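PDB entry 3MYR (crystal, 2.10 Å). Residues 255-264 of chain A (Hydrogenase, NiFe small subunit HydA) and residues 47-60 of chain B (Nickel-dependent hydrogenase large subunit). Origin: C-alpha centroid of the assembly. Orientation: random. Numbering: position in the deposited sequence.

Chain A 255-264: FWDAGGFYEP
Chain B (47-60) GRDPRDAWAFVQRI

The small-subunit stretch begins with a 3-10 segment at F255(A)-W256(A) and ends in a type I turn from G260(A) to E263(A), closed by E263(A) N to G260(A) O at 3.2 Å. It packs against the helical region of chain B and R48(B) and D49(B) ahead of it, burying 644 Å² in all. The stretches run in opposite senses: CA atoms are nearest between W256(A) and F56(B) (7.9 Å), F261(A) and D52(B) (6.2 Å), and G260(A) and D49(B) (6.7 Å).

The CA-to-CB bond of W256(A) points toward chain B, and with chi1 m and chi2 108° the six-membered ring packs on F56(B). W256(A) CE3 lies over one face of the F56(B) ring, 3.5 Å from F56(B) CE2, with the planes at 47°, while W256(A) CH2 reaches A55(B) O at 3.3 Å. The small A55(B) side chain sits at F261(A) CE1 (CB to CE1 3.6 Å), where CE1 of F56(B) (m, 75°) also packs at 3.6 Å; F261(A) is m, 134°.

D52(B), chi1 m with chi2 near 3°, turns its carboxylate to the turn: OD2 accepts from F261(A) N (3.0 Å), and OD1 accepts from water 2 (2.6 Å), which in turn accepts from Y262(A) N (2.9 Å). At G260(A), an ideal CB would sit 3.4 Å from D52(B) OD2 and be crowded by E263(A) CG. G259(A) has phi/psi 89/-176, which by itself calls for glycine.

Y262(A) (m, -76°) puts its ring edge near R51(B) O, CE2 to O 3.3 Å, and its OH accepts from NE1 of W54(B) (p, -94°) at 3.0 Å.

R48(B), m-t-t with chi4 -91°, is long enough for its guanidinium to reach D257(A) (m, -47°) from a sideways CA-to-CB bond, forming a salt bridge, R48(B) NH2 to D257(A) OD1 2.8 Å and NH1 to OD1 2.9 Å. R51(B), m-t-m, is held by D49(B), NH2 to OD2 2.9 Å; water 4 links R51(B) NH2 (2.9 Å) to E263(A) OE2 (2.8 Å).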

# COMPACT_ATOMS: atom_id res chain seq x y z
N PHE A 255 -5.86 20.94 3.23
CA PHE A 255 -6.16 20.61 4.61
C PHE A 255 -4.88 20.30 5.38
O PHE A 255 -4.87 20.42 6.58
CB PHE A 255 -7.16 19.44 4.72
CG PHE A 255 -6.56 18.08 4.43
CD1 PHE A 255 -6.14 17.26 5.50
CD2 PHE A 255 -6.52 17.58 3.12
CE1 PHE A 255 -5.63 15.99 5.25
CE2 PHE A 255 -6.04 16.26 2.84
CZ PHE A 255 -5.62 15.45 3.91
N TRP A 256 -3.82 19.89 4.67
CA TRP A 256 -2.55 19.60 5.34
C TRP A 256 -1.94 20.84 5.96
O TRP A 256 -1.12 20.72 6.86
CB TRP A 256 -1.50 19.05 4.36
CG TRP A 256 -1.95 17.74 3.71
CD1 TRP A 256 -2.36 17.57 2.42
CD2 TRP A 256 -1.95 16.45 4.31
NE1 TRP A 256 -2.71 16.24 2.20
CE2 TRP A 256 -2.43 15.52 3.33
CE3 TRP A 256 -1.61 15.98 5.61
CZ2 TRP A 256 -2.55 14.14 3.59
CZ3 TRP A 256 -1.75 14.61 5.89
CH2 TRP A 256 -2.28 13.69 4.88
N ASP A 257 -2.28 22.01 5.43
CA ASP A 257 -1.67 23.22 5.89
C ASP A 257 -2.62 24.05 6.72
O ASP A 257 -2.48 25.26 6.75
CB ASP A 257 -1.09 24.03 4.69
CG ASP A 257 0.15 23.31 4.05
OD1 ASP A 257 1.02 22.90 4.86
OD2 ASP A 257 0.24 23.12 2.79
N ALA A 258 -3.59 23.43 7.39
CA ALA A 258 -4.53 24.22 8.17
C ALA A 258 -4.10 24.43 9.63
O ALA A 258 -4.95 24.60 10.45
CB ALA A 258 -5.97 23.58 8.13
N GLY A 259 -2.83 24.47 9.98
CA GLY A 259 -2.45 24.60 11.41
C GLY A 259 -2.34 23.17 11.97
O GLY A 259 -2.49 22.24 11.25
N GLY A 260 -2.09 22.92 13.22
CA GLY A 260 -2.01 21.44 13.54
C GLY A 260 -3.34 20.68 13.56
O GLY A 260 -4.41 21.22 13.83
N PHE A 261 -3.30 19.39 13.27
CA PHE A 261 -4.47 18.60 13.37
C PHE A 261 -5.04 18.61 14.77
O PHE A 261 -6.25 18.41 14.92
CB PHE A 261 -4.17 17.15 12.97
CG PHE A 261 -3.91 16.98 11.50
CD1 PHE A 261 -2.84 16.22 11.05
CD2 PHE A 261 -4.73 17.62 10.57
CE1 PHE A 261 -2.59 16.07 9.66
CE2 PHE A 261 -4.55 17.45 9.18
CZ PHE A 261 -3.50 16.65 8.71
N TYR A 262 -4.20 18.77 15.81
CA TYR A 262 -4.76 18.66 17.14
C TYR A 262 -5.05 20.02 17.79
O TYR A 262 -5.24 20.07 18.97
CB TYR A 262 -3.87 17.80 18.04
CG TYR A 262 -3.78 16.38 17.47
CD1 TYR A 262 -4.84 15.49 17.63
CD2 TYR A 262 -2.63 15.95 16.77
CE1 TYR A 262 -4.79 14.20 17.07
CE2 TYR A 262 -2.58 14.63 16.18
CZ TYR A 262 -3.65 13.79 16.35
OH TYR A 262 -3.57 12.49 15.93
N GLU A 263 -5.04 21.09 17.00
CA GLU A 263 -5.34 22.43 17.51
C GLU A 263 -6.70 22.85 17.00
O GLU A 263 -6.91 22.82 15.80
CB GLU A 263 -4.38 23.49 16.95
CG GLU A 263 -2.91 23.17 16.98
CD GLU A 263 -2.32 23.32 18.36
OE1 GLU A 263 -3.11 23.54 19.32
OE2 GLU A 263 -1.08 23.20 18.49
N PRO A 264 -7.56 23.37 17.88
CA PRO A 264 -8.84 23.96 17.46
C PRO A 264 -8.56 25.16 16.56
O PRO A 264 -7.48 25.73 16.62
CB PRO A 264 -9.47 24.43 18.77
CG PRO A 264 -8.78 23.62 19.83
CD PRO A 264 -7.39 23.31 19.34
N GLY B 47 9.39 21.22 10.32
CA GLY B 47 8.75 22.38 10.95
C GLY B 47 7.40 22.03 11.53
O GLY B 47 6.86 22.82 12.27
N ARG B 48 6.85 20.85 11.26
CA ARG B 48 5.48 20.55 11.69
C ARG B 48 5.45 19.93 13.07
O ARG B 48 6.50 19.68 13.63
CB ARG B 48 4.82 19.63 10.64
CG ARG B 48 4.61 20.42 9.32
CD ARG B 48 3.89 19.51 8.31
NE ARG B 48 3.97 20.06 6.94
CZ ARG B 48 3.07 20.87 6.40
NH1 ARG B 48 2.00 21.27 7.09
NH2 ARG B 48 3.20 21.20 5.13
N ASP B 49 4.25 19.71 13.61
CA ASP B 49 4.07 19.08 14.90
C ASP B 49 4.30 17.56 14.82
O ASP B 49 3.65 16.91 14.02
CB ASP B 49 2.66 19.34 15.40
CG ASP B 49 2.50 19.01 16.93
OD1 ASP B 49 2.91 17.90 17.39
OD2 ASP B 49 2.08 19.91 17.68
N PRO B 50 5.23 16.99 15.62
CA PRO B 50 5.48 15.52 15.64
C PRO B 50 4.22 14.72 15.92
O PRO B 50 4.13 13.58 15.43
CB PRO B 50 6.41 15.32 16.86
CG PRO B 50 7.24 16.69 16.82
CD PRO B 50 6.15 17.72 16.54
N ARG B 51 3.24 15.28 16.64
CA ARG B 51 2.01 14.49 16.88
C ARG B 51 1.24 14.34 15.55
O ARG B 51 0.43 13.42 15.45
CB ARG B 51 1.13 15.12 17.95
CG ARG B 51 1.85 15.06 19.32
CD ARG B 51 1.09 15.91 20.30
NE ARG B 51 1.01 17.29 19.85
CZ ARG B 51 0.16 18.20 20.35
NH1 ARG B 51 -0.61 17.90 21.40
NH2 ARG B 51 0.18 19.44 19.88
N ASP B 52 1.42 15.27 14.61
CA ASP B 52 0.69 15.19 13.29
C ASP B 52 1.42 14.29 12.28
O ASP B 52 0.83 13.98 11.23
CB ASP B 52 0.62 16.58 12.60
CG ASP B 52 -0.22 17.63 13.36
OD1 ASP B 52 -0.71 17.33 14.45
OD2 ASP B 52 -0.37 18.78 12.83
N ALA B 53 2.72 14.01 12.48
CA ALA B 53 3.50 13.33 11.45
C ALA B 53 2.79 12.05 10.90
O ALA B 53 2.76 11.84 9.69
CB ALA B 53 4.92 13.02 11.93
N TRP B 54 2.19 11.25 11.78
CA TRP B 54 1.66 9.98 11.37
C TRP B 54 0.68 10.15 10.24
O TRP B 54 0.61 9.28 9.37
CB TRP B 54 1.04 9.15 12.49
CG TRP B 54 -0.24 9.77 12.97
CD1 TRP B 54 -0.38 10.65 14.03
CD2 TRP B 54 -1.55 9.61 12.42
NE1 TRP B 54 -1.68 11.04 14.14
CE2 TRP B 54 -2.43 10.43 13.18
CE3 TRP B 54 -2.07 8.91 11.30
CZ2 TRP B 54 -3.82 10.56 12.90
CZ3 TRP B 54 -3.48 9.03 11.02
CH2 TRP B 54 -4.31 9.86 11.80
N ALA B 55 -0.14 11.21 10.30
CA ALA B 55 -1.19 11.42 9.28
C ALA B 55 -0.61 11.79 7.92
O ALA B 55 -1.11 11.33 6.90
CB ALA B 55 -2.15 12.54 9.72
N PHE B 56 0.49 12.57 7.90
CA PHE B 56 1.26 12.80 6.66
C PHE B 56 1.93 11.54 6.14
O PHE B 56 1.80 11.20 4.95
CB PHE B 56 2.36 13.87 6.86
CG PHE B 56 1.84 15.27 7.08
CD1 PHE B 56 1.25 15.64 8.31
CD2 PHE B 56 1.94 16.23 6.04
CE1 PHE B 56 0.73 16.91 8.51
CE2 PHE B 56 1.44 17.56 6.22
CZ PHE B 56 0.83 17.92 7.47
N VAL B 57 2.70 10.84 6.97
CA VAL B 57 3.48 9.73 6.40
C VAL B 57 2.63 8.47 6.16
O VAL B 57 2.97 7.63 5.33
CB VAL B 57 4.71 9.37 7.23
CG1 VAL B 57 5.63 10.58 7.26
CG2 VAL B 57 4.31 9.01 8.70
N GLN B 58 1.48 8.36 6.80
CA GLN B 58 0.61 7.31 6.36
C GLN B 58 0.31 7.40 4.86
O GLN B 58 0.20 6.36 4.17
CB GLN B 58 -0.69 7.27 7.17
CG GLN B 58 -1.46 5.97 6.81
CD GLN B 58 -2.67 5.69 7.70
OE1 GLN B 58 -3.38 6.61 8.18
NE2 GLN B 58 -2.95 4.42 7.87
N ARG B 59 0.16 8.63 4.36
CA ARG B 59 -0.11 8.89 2.95
C ARG B 59 1.13 8.72 2.06
O ARG B 59 1.05 8.92 0.85
CB ARG B 59 -0.75 10.29 2.75
CG ARG B 59 -2.29 10.25 2.91
CD ARG B 59 -2.75 9.84 4.36
NE ARG B 59 -4.16 10.18 4.55
CZ ARG B 59 -4.79 10.15 5.72
NH1 ARG B 59 -4.07 10.01 6.84
NH2 ARG B 59 -6.13 10.29 5.78
N ILE B 60 2.24 8.28 2.62
CA ILE B 60 3.27 7.68 1.77
C ILE B 60 2.64 6.59 0.90
O ILE B 60 3.00 6.43 -0.27
CB ILE B 60 4.45 7.12 2.63
CG1 ILE B 60 5.25 8.36 3.09
CG2 ILE B 60 5.32 6.11 1.79
CD1 ILE B 60 6.41 7.96 4.18
O HOH W 1 -1.14 19.33 10.09
O HOH W 2 -1.38 19.37 15.95
O HOH W 3 0.44 21.64 16.51
O HOH W 4 -0.54 22.02 20.94